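Local structure of uncharacterized RNA methyltransferase pyrab10780 (Pyrococcus abyssi, 2JJQ) at residues Val285-Tyr298 and Val349-Pro362. The protein catalyses the S-adenosyl-L-methionine-dependent methylation of C5 of uridine 54 in tRNA, giving 5-methyluridine. Numbering follows the deposited sequence.
Sequences VSELVEGEKILDMY and VSVKGFDTVIVDPP. With SAH (S-adenosyl-L-homocysteine), chain B.
Leu-295 and Ile-358 bury the most surface in the contact between strands 293-297 and 356-359, adjacent parallel strands of the sheet in the class I-like methyltransferase domain. The Leu-295 CB sits 3.6 Å from the centroid of the Phe-354 ring, almost on its normal, while CD2 touches CG1 of both Val-351 and Val-357. On the face shared by Ile-294, Thr-356 and Ile-358, CD1 of Ile-358 reaches out tip to tip with CG1 of Val-285 (3.8 Å), tying helix 275-288 to the sheet. Between the strands, Leu-295 N donates to Thr-356 O and Leu-295 O takes a nearly straight bond from Ile-358 N.

Before strand 293-297, side chains of the partner segment hold the loop through Glu-290 and Glu-292. One carboxylate oxygen, Asp-355 OD2, accepts from Glu-292 N and Lys-293 N, each 2.9 Å away and arriving from opposite faces of its plane on the anti side. Thr-356 OG1 donates in the carbonyl plane to a lone pair of Glu-290 O (2.8 Å). The extended Lys-293 chain runs past Gly-353 O, which a water links to NZ.

At the other end the strands open on the cofactor product. The Tyr-298 ring is sandwiched between Met-297 CE and Pro-361 CA, the latter 3.6 Å from the centroid; with CG anti to the carbonyl carbon (chi1 -50°), the ring swings over the proline, and its hydroxyl bonds to Asp-346. SAH N donates to both Tyr-298 O (3.1 Å) and Asp-360 OD2 (2.9 Å). Further out, Asp-296 OD2 accepts from Gly-305 N of helix 303-310. Two acceptors, one from the residue just after each strand, thus grip the amino group, and the nearby carboxylate would probably stabilise its positive charge.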
ATOM      1  N   VAL A 285      -1.319   9.350  14.445  1.00 13.50           N
ATOM      2  CA  VAL A 285      -2.288   8.613  15.256  1.00 14.66           C
ATOM      3  C   VAL A 285      -2.012   8.779  16.742  1.00 14.94           C
ATOM      4  O   VAL A 285      -2.955   9.053  17.513  1.00 15.55           O
ATOM      5  CB  VAL A 285      -2.392   7.139  14.853  1.00 14.64           C
ATOM      6  CG1 VAL A 285      -3.294   6.342  15.851  1.00 13.58           C
ATOM      7  CG2 VAL A 285      -2.925   7.059  13.350  1.00 12.74           C
ATOM      8  N   SER A 286      -0.745   8.681  17.143  1.00 14.51           N
ATOM      9  CA  SER A 286      -0.426   8.764  18.580  1.00 16.46           C
ATOM     10  C   SER A 286      -0.752  10.151  19.106  1.00 17.22           C
ATOM     11  O   SER A 286      -0.975  10.314  20.309  1.00 18.14           O
ATOM     12  CB  SER A 286       1.043   8.433  18.901  1.00 16.62           C
ATOM     13  OG  SER A 286       1.894   9.438  18.428  1.00 23.10           O
ATOM     14  N   GLU A 287      -0.714  11.146  18.229  1.00 16.42           N
ATOM     15  CA  GLU A 287      -0.975  12.531  18.630  1.00 17.51           C
ATOM     16  C   GLU A 287      -2.475  12.834  18.808  1.00 17.42           C
ATOM     17  O   GLU A 287      -2.867  13.690  19.626  1.00 17.76           O
ATOM     18  CB  GLU A 287      -0.349  13.484  17.617  1.00 20.22           C
ATOM     19  CG  GLU A 287       1.148  13.481  17.819  1.00 26.25           C
ATOM     20  CD  GLU A 287       1.939  14.104  16.689  1.00 34.94           C
ATOM     21  OE1 GLU A 287       1.339  14.633  15.712  1.00 38.95           O
ATOM     22  OE2 GLU A 287       3.190  14.035  16.795  1.00 39.21           O
ATOM     23  N   LEU A 288      -3.298  12.136  18.044  1.00 14.70           N
ATOM     24  CA  LEU A 288      -4.737  12.386  17.996  1.00 14.50           C
ATOM     25  C   LEU A 288      -5.521  11.635  19.051  1.00 15.73           C
ATOM     26  O   LEU A 288      -6.597  12.091  19.454  1.00 16.30           O
ATOM     27  CB  LEU A 288      -5.281  11.996  16.622  1.00 14.74           C
ATOM     28  CG  LEU A 288      -4.771  12.925  15.493  1.00 14.76           C
ATOM     29  CD1 LEU A 288      -5.377  12.457  14.162  1.00 14.12           C
ATOM     30  CD2 LEU A 288      -5.042  14.406  15.700  1.00 14.47           C
ATOM     31  N   VAL A 289      -5.048  10.459  19.460  1.00 14.94           N
ATOM     32  CA  VAL A 289      -5.823   9.698  20.457  1.00 14.81           C
ATOM     33  C   VAL A 289      -5.869  10.476  21.797  1.00 14.39           C
ATOM     34  O   VAL A 289      -5.027  11.320  22.058  1.00 15.69           O
ATOM     35  CB  VAL A 289      -5.273   8.279  20.676  1.00 13.80           C
ATOM     36  CG1 VAL A 289      -5.147   7.524  19.304  1.00 12.27           C
ATOM     37  CG2 VAL A 289      -3.850   8.316  21.295  1.00 15.02           C
ATOM     38  N   GLU A 290      -6.824  10.127  22.641  1.00 15.84           N
ATOM     39  CA  GLU A 290      -6.972  10.731  23.969  1.00 16.65           C
ATOM     40  C   GLU A 290      -7.209   9.652  25.015  1.00 17.34           C
ATOM     41  O   GLU A 290      -7.830   8.631  24.754  1.00 17.79           O
ATOM     42  CB  GLU A 290      -8.117  11.750  23.988  1.00 16.60           C
ATOM     43  CG  GLU A 290      -7.808  13.008  23.166  1.00 17.02           C
ATOM     44  CD  GLU A 290      -8.866  14.073  23.270  1.00 20.90           C
ATOM     45  OE1 GLU A 290      -9.741  13.984  24.149  1.00 24.13           O
ATOM     46  OE2 GLU A 290      -8.822  15.018  22.460  1.00 24.04           O
ATOM     47  N   GLY A 291      -6.745   9.916  26.239  1.00 17.46           N
ATOM     48  CA  GLY A 291      -7.023   9.017  27.334  1.00 18.09           C
ATOM     49  C   GLY A 291      -5.953   7.953  27.480  1.00 18.92           C
ATOM     50  O   GLY A 291      -4.822   8.155  27.082  1.00 20.35           O
ATOM     51  N   GLU A 292      -6.312   6.808  28.043  1.00 18.42           N
ATOM     52  CA  GLU A 292      -5.318   5.767  28.285  1.00 19.57           C
ATOM     53  C   GLU A 292      -5.678   4.455  27.591  1.00 19.02           C
ATOM     54  O   GLU A 292      -4.785   3.711  27.097  1.00 18.56           O
ATOM     55  CB  GLU A 292      -5.242   5.485  29.776  1.00 21.81           C
ATOM     56  CG  GLU A 292      -4.133   4.548  30.099  1.00 29.88           C
ATOM     57  CD  GLU A 292      -2.734   5.016  29.629  1.00 38.68           C
ATOM     58  OE1 GLU A 292      -2.491   6.233  29.397  1.00 46.96           O
ATOM     59  OE2 GLU A 292      -1.850   4.148  29.534  1.00 39.99           O
ATOM     60  N   LYS A 293      -6.979   4.159  27.599  1.00 16.29           N
ATOM     61  CA  LYS A 293      -7.529   2.880  27.026  1.00 16.11           C
ATOM     62  C   LYS A 293      -7.848   3.005  25.539  1.00 13.79           C
ATOM     63  O   LYS A 293      -8.745   3.741  25.165  1.00 13.83           O
ATOM     64  CB  LYS A 293      -8.779   2.424  27.777  1.00 15.70           C
ATOM     65  CG  LYS A 293      -8.481   2.021  29.215  1.00 20.23           C
ATOM     66  CD  LYS A 293      -9.746   1.670  29.962  1.00 28.85           C
ATOM     67  CE  LYS A 293      -9.354   0.995  31.264  1.00 33.22           C
ATOM     68  NZ  LYS A 293     -10.514   0.643  32.149  1.00 36.64           N
ATOM     69  N   ILE A 294      -7.105   2.291  24.696  1.00 12.67           N
ATOM     70  CA  ILE A 294      -7.237   2.468  23.250  1.00 12.32           C
ATOM     71  C   ILE A 294      -7.668   1.170  22.639  1.00 13.16           C
ATOM     72  O   ILE A 294      -7.117   0.123  23.011  1.00 12.60           O
ATOM     73  CB  ILE A 294      -5.868   2.817  22.608  1.00 13.51           C
ATOM     74  CG1 ILE A 294      -5.162   3.987  23.333  1.00 13.83           C
ATOM     75  CG2 ILE A 294      -5.987   3.159  21.100  1.00 16.07           C
ATOM     76  CD1 ILE A 294      -5.962   5.310  23.333  1.00 18.09           C
ATOM     77  N   LEU A 295      -8.635   1.224  21.725  1.00 12.25           N
ATOM     78  CA  LEU A 295      -8.914   0.052  20.854  1.00 13.49           C
ATOM     79  C   LEU A 295      -8.327   0.289  19.461  1.00 13.11           C
ATOM     80  O   LEU A 295      -8.634   1.307  18.843  1.00 13.53           O
ATOM     81  CB  LEU A 295     -10.413  -0.192  20.699  1.00 14.29           C
ATOM     82  CG  LEU A 295     -10.885  -1.201  19.648  1.00 13.74           C
ATOM     83  CD1 LEU A 295     -10.377  -2.578  20.003  1.00 15.56           C
ATOM     84  CD2 LEU A 295     -12.411  -1.185  19.717  1.00 15.25           C
ATOM     85  N   ASP A 296      -7.490  -0.644  18.992  1.00 13.07           N
ATOM     86  CA  ASP A 296      -6.904  -0.616  17.654  1.00 12.04           C
ATOM     87  C   ASP A 296      -7.757  -1.615  16.825  1.00 13.13           C
ATOM     88  O   ASP A 296      -7.415  -2.822  16.711  1.00 13.01           O
ATOM     89  CB  ASP A 296      -5.411  -1.010  17.701  1.00 12.56           C
ATOM     90  CG  ASP A 296      -4.698  -0.901  16.321  1.00 14.61           C
ATOM     91  OD1 ASP A 296      -5.296  -0.262  15.400  1.00 18.70           O
ATOM     92  OD2 ASP A 296      -3.534  -1.419  16.199  1.00 21.24           O
ATOM     93  N   MET A 297      -8.843  -1.104  16.234  1.00 12.88           N
ATOM     94  CA  MET A 297      -9.785  -1.927  15.470  1.00 13.66           C
ATOM     95  C   MET A 297      -9.301  -2.039  14.008  1.00 13.66           C
ATOM     96  O   MET A 297      -8.884  -1.040  13.419  1.00 15.13           O
ATOM     97  CB  MET A 297     -11.214  -1.357  15.599  1.00 14.57           C
ATOM     98  CG  MET A 297     -12.294  -2.263  14.892  1.00 16.38           C
ATOM     99  SD  MET A 297     -12.168  -3.976  15.456  1.00 19.21           S
ATOM    100  CE  MET A 297     -12.983  -4.870  14.131  1.00 21.17           C
ATOM    101  N   TYR A 298      -9.422  -3.236  13.431  1.00 12.91           N
ATOM    102  CA  TYR A 298      -8.803  -3.571  12.146  1.00 13.20           C
ATOM    103  C   TYR A 298      -7.280  -3.358  12.291  1.00 12.81           C
ATOM    104  O   TYR A 298      -6.655  -2.730  11.464  1.00 13.30           O
ATOM    105  CB  TYR A 298      -9.331  -2.692  11.032  1.00 13.21           C
ATOM    106  CG  TYR A 298     -10.858  -2.583  10.948  1.00 12.46           C
ATOM    107  CD1 TYR A 298     -11.609  -3.580  10.332  1.00 14.85           C
ATOM    108  CD2 TYR A 298     -11.522  -1.440  11.421  1.00 13.03           C
ATOM    109  CE1 TYR A 298     -12.993  -3.478  10.245  1.00 13.94           C
ATOM    110  CE2 TYR A 298     -12.884  -1.313  11.290  1.00 14.26           C
ATOM    111  CZ  TYR A 298     -13.607  -2.335  10.705  1.00 15.78           C
ATOM    112  OH  TYR A 298     -14.959  -2.173  10.582  1.00 17.33           O
ATOM    113  N   VAL A 349     -17.312  -7.086  17.456  1.00 24.85           N
ATOM    114  CA  VAL A 349     -16.410  -6.463  18.444  1.00 24.30           C
ATOM    115  C   VAL A 349     -17.135  -5.477  19.333  1.00 23.23           C
ATOM    116  O   VAL A 349     -17.924  -4.661  18.866  1.00 23.24           O
ATOM    117  CB  VAL A 349     -15.206  -5.738  17.765  1.00 23.30           C
ATOM    118  CG1 VAL A 349     -15.700  -4.581  16.920  1.00 25.04           C
ATOM    119  CG2 VAL A 349     -14.194  -5.208  18.813  1.00 24.50           C
ATOM    120  N   SER A 350     -16.854  -5.551  20.628  1.00 23.53           N
ATOM    121  CA  SER A 350     -17.345  -4.556  21.583  1.00 22.90           C
ATOM    122  C   SER A 350     -16.436  -3.334  21.626  1.00 22.98           C
ATOM    123  O   SER A 350     -15.203  -3.454  21.638  1.00 22.45           O
ATOM    124  CB  SER A 350     -17.451  -5.165  22.989  1.00 23.25           C
ATOM    125  OG  SER A 350     -17.605  -4.144  23.935  1.00 23.74           O
ATOM    126  N   VAL A 351     -17.049  -2.167  21.687  1.00 21.62           N
ATOM    127  CA  VAL A 351     -16.323  -0.915  21.814  1.00 21.10           C
ATOM    128  C   VAL A 351     -16.554  -0.307  23.176  1.00 20.36           C
ATOM    129  O   VAL A 351     -16.224   0.832  23.424  1.00 20.63           O
ATOM    130  CB  VAL A 351     -16.740   0.054  20.674  1.00 20.65           C
ATOM    131  CG1 VAL A 351     -16.173  -0.455  19.370  1.00 20.54           C
ATOM    132  CG2 VAL A 351     -18.243   0.118  20.514  1.00 23.37           C
ATOM    133  N   LYS A 352     -17.110  -1.085  24.101  1.00 20.41           N
ATOM    134  CA  LYS A 352     -17.346  -0.569  25.443  1.00 20.90           C
ATOM    135  C   LYS A 352     -16.049  -0.331  26.185  1.00 19.55           C
ATOM    136  O   LYS A 352     -15.137  -1.167  26.121  1.00 20.78           O
ATOM    137  CB  LYS A 352     -18.132  -1.610  26.252  1.00 19.99           C
ATOM    138  CG  LYS A 352     -19.533  -1.944  25.717  1.00 25.73           C
ATOM    139  CD  LYS A 352     -20.305  -2.736  26.799  1.00 29.91           C
ATOM    140  CE  LYS A 352     -21.629  -3.325  26.294  1.00 31.90           C
ATOM    141  NZ  LYS A 352     -22.624  -2.244  26.042  1.00 36.14           N
ATOM    142  N   GLY A 353     -15.974   0.759  26.931  1.00 19.42           N
ATOM    143  CA  GLY A 353     -14.926   0.935  27.930  1.00 19.56           C
ATOM    144  C   GLY A 353     -13.611   1.511  27.427  1.00 19.98           C
ATOM    145  O   GLY A 353     -12.619   1.466  28.155  1.00 22.39           O
ATOM    146  N   PHE A 354     -13.580   2.018  26.190  1.00 17.16           N
ATOM    147  CA  PHE A 354     -12.336   2.616  25.662  1.00 17.33           C
ATOM    148  C   PHE A 354     -12.425   4.128  25.727  1.00 16.76           C
ATOM    149  O   PHE A 354     -13.518   4.673  25.618  1.00 18.87           O
ATOM    150  CB  PHE A 354     -12.134   2.166  24.217  1.00 15.79           C
ATOM    151  CG  PHE A 354     -11.891   0.727  24.112  1.00 15.60           C
ATOM    152  CD1 PHE A 354     -10.628   0.207  24.457  1.00 13.75           C
ATOM    153  CD2 PHE A 354     -12.893  -0.144  23.705  1.00 12.97           C
ATOM    154  CE1 PHE A 354     -10.342  -1.137  24.387  1.00 16.48           C
ATOM    155  CE2 PHE A 354     -12.608  -1.517  23.662  1.00 15.82           C
ATOM    156  CZ  PHE A 354     -11.361  -2.020  23.982  1.00 16.35           C
ATOM    157  N   ASP A 355     -11.278   4.803  25.876  1.00 15.35           N
ATOM    158  CA  ASP A 355     -11.225   6.265  25.729  1.00 14.57           C
ATOM    159  C   ASP A 355     -11.116   6.720  24.260  1.00 14.79           C
ATOM    160  O   ASP A 355     -11.660   7.758  23.883  1.00 14.39           O
ATOM    161  CB  ASP A 355      -9.989   6.789  26.458  1.00 15.92           C
ATOM    162  CG  ASP A 355     -10.034   6.471  27.937  1.00 18.70           C
ATOM    163  OD1 ASP A 355     -11.110   6.698  28.531  1.00 17.00           O
ATOM    164  OD2 ASP A 355      -9.024   6.010  28.500  1.00 18.00           O
ATOM    165  N   THR A 356     -10.411   5.927  23.442  1.00 13.36           N
ATOM    166  CA  THR A 356     -10.309   6.208  22.025  1.00 12.88           C
ATOM    167  C   THR A 356     -10.468   4.938  21.256  1.00 12.20           C
ATOM    168  O   THR A 356      -9.956   3.916  21.677  1.00 13.18           O
ATOM    169  CB  THR A 356      -8.920   6.833  21.674  1.00 13.46           C
ATOM    170  OG1 THR A 356      -8.849   8.126  22.232  1.00 14.82           O
ATOM    171  CG2 THR A 356      -8.765   7.013  20.155  1.00 12.73           C
ATOM    172  N   VAL A 357     -11.188   4.975  20.127  1.00 12.17           N
ATOM    173  CA  VAL A 357     -11.245   3.805  19.276  1.00 11.35           C
ATOM    174  C   VAL A 357     -10.614   4.207  17.929  1.00 11.44           C
ATOM    175  O   VAL A 357     -11.047   5.166  17.292  1.00 13.25           O
ATOM    176  CB  VAL A 357     -12.722   3.310  19.041  1.00 11.37           C
ATOM    177  CG1 VAL A 357     -12.748   2.239  17.959  1.00 12.98           C
ATOM    178  CG2 VAL A 357     -13.335   2.738  20.330  1.00 11.83           C
ATOM    179  N   ILE A 358      -9.638   3.436  17.464  1.00 11.31           N
ATOM    180  CA  ILE A 358      -9.030   3.676  16.133  1.00 10.74           C
ATOM    181  C   ILE A 358      -9.637   2.695  15.188  1.00 11.43           C
ATOM    182  O   ILE A 358      -9.717   1.502  15.513  1.00 11.33           O
ATOM    183  CB  ILE A 358      -7.540   3.376  16.169  1.00 12.67           C
ATOM    184  CG1 ILE A 358      -6.896   4.245  17.255  1.00  9.78           C
ATOM    185  CG2 ILE A 358      -6.887   3.657  14.786  1.00 11.63           C
ATOM    186  CD1 ILE A 358      -5.467   3.790  17.537  1.00 12.83           C
ATOM    187  N   VAL A 359     -10.080   3.171  14.031  1.00 11.41           N
ATOM    188  CA  VAL A 359     -10.563   2.228  13.004  1.00 12.70           C
ATOM    189  C   VAL A 359      -9.821   2.433  11.700  1.00 13.19           C
ATOM    190  O   VAL A 359      -9.666   3.557  11.268  1.00 12.83           O
ATOM    191  CB  VAL A 359     -12.090   2.356  12.771  1.00 13.17           C
ATOM    192  CG1 VAL A 359     -12.865   1.890  14.039  1.00 15.46           C
ATOM    193  CG2 VAL A 359     -12.503   3.742  12.360  1.00 12.02           C
ATOM    194  N   ASP A 360      -9.383   1.337  11.075  1.00 12.73           N
ATOM    195  CA  ASP A 360      -8.669   1.403   9.796  1.00 13.42           C
ATOM    196  C   ASP A 360      -9.313   0.343   8.923  1.00 13.66           C
ATOM    197  O   ASP A 360      -8.717  -0.671   8.675  1.00 13.67           O
ATOM    198  CB  ASP A 360      -7.166   1.062  10.014  1.00 12.60           C
ATOM    199  CG  ASP A 360      -6.299   1.407   8.805  1.00 16.73           C
ATOM    200  OD1 ASP A 360      -6.875   1.820   7.779  1.00 19.12           O
ATOM    201  OD2 ASP A 360      -5.045   1.211   8.901  1.00 16.88           O
ATOM    202  N   PRO A 361     -10.563   0.558   8.516  1.00 14.64           N
ATOM    203  CA  PRO A 361     -11.333  -0.517   7.909  1.00 15.27           C
ATOM    204  C   PRO A 361     -10.862  -0.929   6.536  1.00 15.76           C
ATOM    205  O   PRO A 361     -10.059  -0.216   5.932  1.00 15.08           O
ATOM    206  CB  PRO A 361     -12.748   0.091   7.787  1.00 14.96           C
ATOM    207  CG  PRO A 361     -12.559   1.575   7.730  1.00 15.44           C
ATOM    208  CD  PRO A 361     -11.346   1.798   8.668  1.00 15.65           C
ATOM    209  N   PRO A 362     -11.327  -2.111   6.067  1.00 16.77           N
ATOM    210  CA  PRO A 362     -11.090  -2.554   4.697  1.00 17.52           C
ATOM    211  C   PRO A 362     -11.892  -1.659   3.738  1.00 18.64           C
ATOM    212  O   PRO A 362     -12.556  -0.713   4.168  1.00 17.86           O
ATOM    213  CB  PRO A 362     -11.657  -3.974   4.687  1.00 17.37           C
ATOM    214  CG  PRO A 362     -12.702  -3.976   5.675  1.00 15.08           C
ATOM    215  CD  PRO A 362     -12.169  -3.073   6.815  1.00 16.42           C
TER
HETATM  216  N   SAH B1406      -4.221  -0.913  10.691  1.00 21.75           N
HETATM  217  CA  SAH B1406      -3.670  -2.013   9.833  1.00 23.85           C
HETATM  218  CB  SAH B1406      -4.291  -1.988   8.438  1.00 22.33           C
HETATM  219  CG  SAH B1406      -5.772  -2.294   8.444  1.00 22.54           C
HETATM  220  SD  SAH B1406      -6.190  -2.901   6.801  1.00 23.82           S
HETATM  221  C   SAH B1406      -2.185  -1.782   9.677  1.00 25.26           C
HETATM  222  O   SAH B1406      -1.416  -2.617   9.175  1.00 26.29           O
HETATM  223  OXT SAH B1406      -1.724  -0.708  10.037  1.00 26.66           O
HETATM  224  C5' SAH B1406      -7.860  -3.391   7.151  1.00 19.92           C
HETATM  225  C4' SAH B1406      -7.870  -4.620   8.078  1.00 18.67           C
HETATM  226  O4' SAH B1406      -9.210  -5.152   8.249  1.00 18.29           O
HETATM  227  C3' SAH B1406      -7.035  -5.798   7.575  1.00 19.19           C
HETATM  228  O3' SAH B1406      -5.988  -6.060   8.532  1.00 18.55           O
HETATM  229  C2' SAH B1406      -8.050  -6.962   7.449  1.00 18.26           C
HETATM  230  O2' SAH B1406      -7.562  -8.254   7.822  1.00 15.10           O
HETATM  231  C1' SAH B1406      -9.135  -6.581   8.412  1.00 17.31           C
HETATM  232  N9  SAH B1406     -10.512  -6.936   8.086  1.00 19.79           N
HETATM  233  C8  SAH B1406     -11.098  -6.986   6.865  1.00 18.96           C
HETATM  234  N7  SAH B1406     -12.426  -7.235   7.024  1.00 20.01           N
HETATM  235  C5  SAH B1406     -12.689  -7.306   8.339  1.00 20.24           C
HETATM  236  C6  SAH B1406     -13.876  -7.530   9.190  1.00 21.71           C
HETATM  237  N6  SAH B1406     -15.066  -7.738   8.572  1.00 23.21           N
HETATM  238  N1  SAH B1406     -13.689  -7.523  10.550  1.00 20.51           N
HETATM  239  C2  SAH B1406     -12.484  -7.318  11.126  1.00 22.22           C
HETATM  240  N3  SAH B1406     -11.375  -7.125  10.399  1.00 16.59           N
HETATM  241  C4  SAH B1406     -11.429  -7.098   9.046  1.00 20.62           C
HETATM  242  O   HOH W   1     -12.676   0.249  30.471  1.00 49.19           O